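Local coordinates for protein MIP07328p (Drosophila melanogaster, PDB 6FKK) that is a semaphorin, an axon guidance cue that probably acts as a chemorepellent by binding semaphorin receptors, at residues S299-D307 with V368-L376; V482-L490 with K528-H536. All coordinates share one frame; numbering follows the deposited sequence.

Contact 1 lies inside the sema domain, its centre about 14 Å from that of the chain, and is largely buried; contact 2 lies in the small cysteine-rich PSI domain (plexin repeat), its centre about 35 Å from that of the chain, and is only partly buried. No element is common to both, and their nearest atoms stay about 14 Å apart. The chemistry differs accordingly. In 299-307 with 368-376 a beta strand receives an irregular segment through two backbone hydrogen bonds and apolar side chains from alanine to phenylalanine. In 482-490 with 528-536 two short helical segments meet with no hydrogen bond between the segments, and a disulfide does the fastening. Contact 1 also holds a disulfide cysteine, C302, but its mate lies outside the contact.

Contact 1. Residues S299-D307 with V368-L376; sequences SAVCAFNVD and VPAVHGRPL
The F304 ring overlaps the backbone of V368-A370: V368 O lies at the ring edge, in its plane, 3.5 Å from CE2, while P369 O and A370 CA approach obliquely. CD2 also touches V368 CG1 at 3.6 Å. With CG anti to the carbonyl carbon (chi1 -65°), the ring lies beside its own backbone N and reaches the 368-370 backbone; L255 of strand 251-259 touches both F304 and V368. Cut back to an alanine, F304 would probably leave V368 CG1 and A370 CB without their aromatic neighbour, opening a gap beside them.

Two strand carbonyls grip the incoming segment. V371 N donates to A303 O at 2.7 Å in a nearly straight bond (171°), whereas the L376 N to V301 O bond is more bent (138°). Between them the chain leaves the strand through H372 and G373, both at positive phi, in a turn closed by G373 N on A370 O.

On one side of the strand C302 SG packs on P375 CA at 3.7 Å and on A370 CB, and its disulfide to C257 ties the strand to 251-259. On the other, A303 CB meets L376 CD1 at 3.7 Å. Strand carbonyls thus satisfy the N-H groups of V371 and L376 while the side chains bury apolar surface, which holds this irregular chain along the strand before 377-380 pairs with it in the propeller-fold domain.

Contact 2. Residues V482-L490 with K528-H536; sequences VDCLGCLSL and KAAALLCPH
C484 SG and C534 SG are joined in a disulfide, 2.0 Å long, which fastens the first turn of helix 484-489 to the residue just after helix 528-533. Both cysteines hold SG anti to the backbone N (chi1 169° at C484), and these extended torsions carry the sulfurs in between the segments. P535 CD borders C484 SG at 3.9 Å.

Next to this bridge lies the close-packed part. L488 points toward helix 528-533, its CD2 set among A530 O, L533 CB and C534 CB, the last at 3.9 Å. From the second helix, A530 CB comes up to L488 O at 3.5 Å. The alanines at 530 and 531 present little bulk, consistent with the 8.0 Å approach of the two helix axes.

The solvent side is looser. Exposed L485 lays its CD2 along A531, 3.9 Å from CB, and also reaches C534 SG, while S489 OG touches A531 CB from the next turn. D483, at the N-cap, accepts from L485 N through OD1, met from above the carboxylate plane.

The two helix axes run at 133° to each other, closer to antiparallel than to parallel. W497 of strand 495-498 touches C484, C487 and L488, and C487 forms its own disulfide with C504 of strand 503-506. K527 NZ, at the start of helix 527-533, hydrogen-bonds S489 O, so this disulfide-rich PSI domain has its two helices joined near both ends of their interface.

Contact 1. Residues S299-D307 with V368-L376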
loop_
_atom_site.group_PDB
_atom_site.type_symbol
_atom_site.label_atom_id
_atom_site.label_comp_id
_atom_site.label_asym_id
_atom_site.label_seq_id
_atom_site.Cartn_x
_atom_site.Cartn_y
_atom_site.Cartn_z
ATOM N N SER A 299 -6.587 12.059 -9.094
ATOM C CA SER A 299 -5.814 11.249 -8.168
ATOM C C SER A 299 -5.590 12.035 -6.887
ATOM O O SER A 299 -5.583 13.269 -6.893
ATOM C CB SER A 299 -4.466 10.838 -8.764
ATOM O OG SER A 299 -4.649 10.198 -10.011
ATOM N N ALA A 300 -5.398 11.313 -5.788
ATOM C CA ALA A 300 -5.202 11.964 -4.504
ATOM C C ALA A 300 -4.393 11.066 -3.583
ATOM O O ALA A 300 -4.393 9.839 -3.722
ATOM C CB ALA A 300 -6.536 12.323 -3.841
ATOM N N VAL A 301 -3.708 11.698 -2.633
ATOM C CA VAL A 301 -2.991 11.005 -1.571
ATOM C C VAL A 301 -3.643 11.383 -0.250
ATOM O O VAL A 301 -3.706 12.567 0.101
ATOM C CB VAL A 301 -1.496 11.357 -1.556
ATOM C CG1 VAL A 301 -0.833 10.762 -0.326
ATOM C CG2 VAL A 301 -0.822 10.859 -2.820
ATOM N N CYS A 302 -4.130 10.382 0.477
ATOM C CA CYS A 302 -4.684 10.581 1.806
ATOM C C CYS A 302 -3.897 9.765 2.819
ATOM O O CYS A 302 -3.364 8.696 2.505
ATOM C CB CYS A 302 -6.167 10.190 1.876
ATOM S SG CYS A 302 -7.337 11.441 1.283
ATOM N N ALA A 303 -3.831 10.282 4.040
ATOM C CA ALA A 303 -3.210 9.593 5.159
ATOM C C ALA A 303 -4.270 9.307 6.209
ATOM O O ALA A 303 -5.158 10.132 6.449
ATOM C CB ALA A 303 -2.074 10.421 5.767
ATOM N N PHE A 304 -4.181 8.136 6.829
ATOM C CA PHE A 304 -5.151 7.716 7.827
ATOM C C PHE A 304 -4.435 7.335 9.112
ATOM O O PHE A 304 -3.390 6.679 9.079
ATOM C CB PHE A 304 -5.985 6.540 7.321
ATOM C CG PHE A 304 -6.857 6.881 6.149
ATOM C CD1 PHE A 304 -6.382 6.756 4.853
ATOM C CD2 PHE A 304 -8.152 7.325 6.343
ATOM C CE1 PHE A 304 -7.185 7.070 3.773
ATOM C CE2 PHE A 304 -8.960 7.637 5.270
ATOM C CZ PHE A 304 -8.477 7.510 3.983
ATOM N N ASN A 305 -5.001 7.755 10.242
ATOM C CA ASN A 305 -4.452 7.411 11.546
ATOM C C ASN A 305 -4.922 6.015 11.939
ATOM O O ASN A 305 -6.119 5.717 11.885
ATOM C CB ASN A 305 -4.880 8.441 12.592
ATOM C CG ASN A 305 -4.078 8.346 13.882
ATOM O OD1 ASN A 305 -3.641 7.266 14.282
ATOM N ND2 ASN A 305 -3.887 9.483 14.542
ATOM N N VAL A 306 -3.972 5.158 12.326
ATOM C CA VAL A 306 -4.308 3.784 12.692
ATOM C C VAL A 306 -5.249 3.759 13.888
ATOM O O VAL A 306 -6.108 2.875 13.997
ATOM C CB VAL A 306 -3.021 2.978 12.959
ATOM C CG1 VAL A 306 -3.348 1.546 13.369
ATOM C CG2 VAL A 306 -2.131 2.993 11.727
ATOM N N ASP A 307 -5.118 4.729 14.794
ATOM C CA ASP A 307 -6.040 4.811 15.920
ATOM C C ASP A 307 -7.443 5.199 15.467
ATOM O O ASP A 307 -8.427 4.813 16.108
ATOM C CB ASP A 307 -5.513 5.806 16.956
ATOM C CG ASP A 307 -4.175 5.383 17.542
ATOM O OD1 ASP A 307 -3.999 4.177 17.825
ATOM O OD2 ASP A 307 -3.299 6.256 17.717
ATOM N N VAL A 368 -13.950 6.080 7.902
ATOM C CA VAL A 368 -12.686 6.487 8.509
ATOM C C VAL A 368 -12.281 7.843 7.946
ATOM O O VAL A 368 -12.136 7.987 6.724
ATOM C CB VAL A 368 -11.585 5.444 8.269
ATOM C CG1 VAL A 368 -10.280 5.902 8.903
ATOM C CG2 VAL A 368 -12.008 4.095 8.817
ATOM N N PRO A 369 -12.090 8.856 8.783
ATOM C CA PRO A 369 -11.685 10.167 8.275
ATOM C C PRO A 369 -10.188 10.239 8.027
ATOM O O PRO A 369 -9.380 9.637 8.737
ATOM C CB PRO A 369 -12.100 11.119 9.402
ATOM C CG PRO A 369 -11.954 10.286 10.634
ATOM C CD PRO A 369 -12.318 8.872 10.239
ATOM N N ALA A 370 -9.827 10.991 6.993
ATOM C CA ALA A 370 -8.425 11.181 6.664
ATOM C C ALA A 370 -7.789 12.195 7.605
ATOM O O ALA A 370 -8.464 13.057 8.176
ATOM C CB ALA A 370 -8.268 11.643 5.214
ATOM N N VAL A 371 -6.471 12.074 7.771
ATOM C CA VAL A 371 -5.731 13.060 8.546
ATOM C C VAL A 371 -5.852 14.416 7.868
ATOM O O VAL A 371 -5.728 14.529 6.641
ATOM C CB VAL A 371 -4.266 12.626 8.700
ATOM C CG1 VAL A 371 -3.423 13.773 9.233
ATOM C CG2 VAL A 371 -4.174 11.426 9.625
ATOM N N HIS A 372 -6.121 15.449 8.669
ATOM C CA HIS A 372 -6.394 16.821 8.250
ATOM C C HIS A 372 -7.738 16.965 7.547
ATOM O O HIS A 372 -8.097 18.084 7.160
ATOM C CB HIS A 372 -5.296 17.397 7.343
ATOM C CG HIS A 372 -3.946 17.445 7.985
ATOM N ND1 HIS A 372 -2.775 17.362 7.262
ATOM C CD2 HIS A 372 -3.579 17.573 9.282
ATOM C CE1 HIS A 372 -1.745 17.433 8.087
ATOM N NE2 HIS A 372 -2.206 17.562 9.318
ATOM N N GLY A 373 -8.492 15.881 7.365
ATOM C CA GLY A 373 -9.809 15.967 6.766
ATOM C C GLY A 373 -9.829 16.293 5.291
ATOM O O GLY A 373 -10.880 16.665 4.763
ATOM N N ARG A 374 -8.697 16.163 4.607
ATOM C CA ARG A 374 -8.606 16.464 3.187
ATOM C C ARG A 374 -7.388 15.745 2.626
ATOM O O ARG A 374 -6.508 15.324 3.387
ATOM C CB ARG A 374 -8.507 17.978 2.942
ATOM C CG ARG A 374 -7.354 18.661 3.655
ATOM C CD ARG A 374 -7.118 20.068 3.115
ATOM N NE ARG A 374 -8.324 20.894 3.132
ATOM C CZ ARG A 374 -9.071 21.150 2.063
ATOM N NH1 ARG A 374 -8.739 20.643 0.883
ATOM N NH2 ARG A 374 -10.151 21.912 2.170
ATOM N N PRO A 375 -7.315 15.570 1.308
ATOM C CA PRO A 375 -6.139 14.920 0.722
ATOM C C PRO A 375 -4.879 15.745 0.928
ATOM O O PRO A 375 -4.902 16.979 0.924
ATOM C CB PRO A 375 -6.494 14.815 -0.766
ATOM C CG PRO A 375 -7.976 14.894 -0.814
ATOM C CD PRO A 375 -8.365 15.810 0.302
ATOM N N LEU A 376 -3.765 15.038 1.118
ATOM C CA LEU A 376 -2.469 15.698 1.208
ATOM C C LEU A 376 -1.979 16.180 -0.150
ATOM O O LEU A 376 -1.123 17.070 -0.209
ATOM C CB LEU A 376 -1.447 14.748 1.828
ATOM C CG LEU A 376 -1.814 14.198 3.206
ATOM C CD1 LEU A 376 -0.741 13.243 3.698
ATOM C CD2 LEU A 376 -2.011 15.337 4.189
#

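Contact 2. Residues V482-L490 with K528-H536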
loop_
_atom_site.group_PDB
_atom_site.type_symbol
_atom_site.label_atom_id
_atom_site.label_comp_id
_atom_site.label_asym_id
_atom_site.label_seq_id
_atom_site.Cartn_x
_atom_site.Cartn_y
_atom_site.Cartn_z
ATOM N N VAL A 482 24.105 22.014 -7.821
ATOM C CA VAL A 482 25.272 22.829 -7.516
ATOM C C VAL A 482 24.923 24.298 -7.317
ATOM O O VAL A 482 25.707 25.019 -6.680
ATOM C CB VAL A 482 26.353 22.681 -8.606
ATOM C CG1 VAL A 482 26.939 21.279 -8.583
ATOM C CG2 VAL A 482 25.767 22.995 -9.972
ATOM N N ASP A 483 23.787 24.761 -7.829
ATOM C CA ASP A 483 23.393 26.154 -7.685
ATOM C C ASP A 483 22.713 26.383 -6.341
ATOM O O ASP A 483 21.961 25.534 -5.853
ATOM C CB ASP A 483 22.457 26.559 -8.825
ATOM C CG ASP A 483 22.062 28.026 -8.770
ATOM O OD1 ASP A 483 22.708 28.802 -8.034
ATOM O OD2 ASP A 483 21.095 28.401 -9.467
ATOM N N CYS A 484 22.988 27.547 -5.746
ATOM C CA CYS A 484 22.350 27.919 -4.486
ATOM C C CYS A 484 20.859 28.160 -4.671
ATOM O O CYS A 484 20.051 27.774 -3.818
ATOM C CB CYS A 484 23.028 29.163 -3.918
ATOM S SG CYS A 484 22.213 29.989 -2.525
ATOM N N LEU A 485 20.481 28.806 -5.776
ATOM C CA LEU A 485 19.070 29.058 -6.048
ATOM C C LEU A 485 18.291 27.755 -6.155
ATOM O O LEU A 485 17.149 27.666 -5.688
ATOM C CB LEU A 485 18.928 29.882 -7.327
ATOM C CG LEU A 485 19.719 31.192 -7.363
ATOM C CD1 LEU A 485 19.663 31.827 -8.745
ATOM C CD2 LEU A 485 19.196 32.151 -6.308
ATOM N N GLY A 486 18.894 26.729 -6.759
ATOM C CA GLY A 486 18.227 25.443 -6.859
ATOM C C GLY A 486 18.140 24.711 -5.536
ATOM O O GLY A 486 17.183 23.968 -5.297
ATOM N N CYS A 487 19.127 24.908 -4.658
ATOM C CA CYS A 487 19.109 24.249 -3.356
ATOM C C CYS A 487 17.982 24.791 -2.481
ATOM O O CYS A 487 17.377 24.043 -1.703
ATOM C CB CYS A 487 20.465 24.426 -2.671
ATOM S SG CYS A 487 20.729 23.478 -1.147
ATOM N N LEU A 488 17.681 26.085 -2.602
ATOM C CA LEU A 488 16.592 26.686 -1.841
ATOM C C LEU A 488 15.246 26.532 -2.539
ATOM O O LEU A 488 14.221 26.366 -1.870
ATOM C CB LEU A 488 16.884 28.167 -1.582
ATOM C CG LEU A 488 17.446 28.491 -0.194
ATOM C CD1 LEU A 488 18.662 27.635 0.126
ATOM C CD2 LEU A 488 17.793 29.962 -0.074
ATOM N N SER A 489 15.226 26.583 -3.874
ATOM C CA SER A 489 13.977 26.376 -4.601
ATOM C C SER A 489 13.494 24.937 -4.513
ATOM O O SER A 489 12.295 24.688 -4.677
ATOM C CB SER A 489 14.139 26.777 -6.067
ATOM O OG SER A 489 14.360 28.170 -6.199
ATOM N N LEU A 490 14.397 23.986 -4.265
ATOM C CA LEU A 490 13.990 22.590 -4.146
ATOM C C LEU A 490 13.032 22.398 -2.977
ATOM O O LEU A 490 12.075 21.619 -3.069
ATOM C CB LEU A 490 15.221 21.699 -3.987
ATOM C CG LEU A 490 14.988 20.186 -3.997
ATOM C CD1 LEU A 490 14.434 19.730 -5.342
ATOM C CD2 LEU A 490 16.271 19.439 -3.658
ATOM N N LYS A 528 10.094 31.139 -5.250
ATOM C CA LYS A 528 10.819 32.360 -5.575
ATOM C C LYS A 528 11.173 33.152 -4.324
ATOM O O LYS A 528 12.215 33.815 -4.291
ATOM C CB LYS A 528 10.002 33.226 -6.538
ATOM C CG LYS A 528 8.658 33.685 -5.995
ATOM C CD LYS A 528 8.008 34.697 -6.928
ATOM C CE LYS A 528 6.627 35.106 -6.437
ATOM N NZ LYS A 528 5.660 33.972 -6.465
ATOM N N ALA A 529 10.331 33.088 -3.288
ATOM C CA ALA A 529 10.656 33.754 -2.032
ATOM C C ALA A 529 11.815 33.069 -1.321
ATOM O O ALA A 529 12.541 33.716 -0.559
ATOM C CB ALA A 529 9.425 33.801 -1.126
ATOM N N ALA A 530 12.006 31.769 -1.557
ATOM C CA ALA A 530 13.142 31.067 -0.968
ATOM C C ALA A 530 14.448 31.496 -1.622
ATOM O O ALA A 530 15.426 31.809 -0.934
ATOM C CB ALA A 530 12.951 29.555 -1.090
ATOM N N ALA A 531 14.481 31.528 -2.958
ATOM C CA ALA A 531 15.693 31.910 -3.673
ATOM C C ALA A 531 16.121 33.342 -3.377
ATOM O O ALA A 531 17.276 33.696 -3.636
ATOM C CB ALA A 531 15.493 31.728 -5.179
ATOM N N LEU A 532 15.220 34.174 -2.846
ATOM C CA LEU A 532 15.608 35.526 -2.458
ATOM C C LEU A 532 16.559 35.505 -1.268
ATOM O O LEU A 532 17.473 36.333 -1.181
ATOM C CB LEU A 532 14.369 36.361 -2.138
ATOM C CG LEU A 532 13.417 36.647 -3.301
ATOM C CD1 LEU A 532 12.279 37.555 -2.856
ATOM C CD2 LEU A 532 14.168 37.248 -4.483
ATOM N N LEU A 533 16.356 34.566 -0.339
ATOM C CA LEU A 533 17.271 34.425 0.789
ATOM C C LEU A 533 18.673 34.053 0.325
ATOM O O LEU A 533 19.659 34.427 0.971
ATOM C CB LEU A 533 16.746 33.377 1.773
ATOM C CG LEU A 533 15.656 33.757 2.781
ATOM C CD1 LEU A 533 14.345 34.129 2.103
ATOM C CD2 LEU A 533 15.442 32.615 3.765
ATOM N N CYS A 534 18.780 33.321 -0.781
ATOM C CA CYS A 534 20.085 32.974 -1.322
ATOM C C CYS A 534 20.838 34.246 -1.712
ATOM O O CYS A 534 20.238 35.178 -2.262
ATOM C CB CYS A 534 19.939 32.051 -2.535
ATOM S SG CYS A 534 21.516 31.711 -3.348
ATOM N N PRO A 535 22.141 34.328 -1.430
ATOM C CA PRO A 535 22.890 35.554 -1.727
ATOM C C PRO A 535 22.889 35.896 -3.210
ATOM O O PRO A 535 22.675 35.049 -4.080
ATOM C CB PRO A 535 24.307 35.230 -1.238
ATOM C CG PRO A 535 24.114 34.188 -0.201
ATOM C CD PRO A 535 22.949 33.361 -0.667
ATOM N N HIS A 536 23.141 37.172 -3.486
ATOM C CA HIS A 536 23.161 37.691 -4.848
ATOM C C HIS A 536 24.331 37.118 -5.643
ATOM O O HIS A 536 25.396 37.730 -5.730
ATOM C CB HIS A 536 23.229 39.221 -4.827
ATOM C CG HIS A 536 23.210 39.850 -6.186
ATOM N ND1 HIS A 536 24.348 40.022 -6.942
ATOM C CD2 HIS A 536 22.190 40.356 -6.919
ATOM C CE1 HIS A 536 24.030 40.603 -8.085
ATOM N NE2 HIS A 536 22.727 40.817 -8.096
#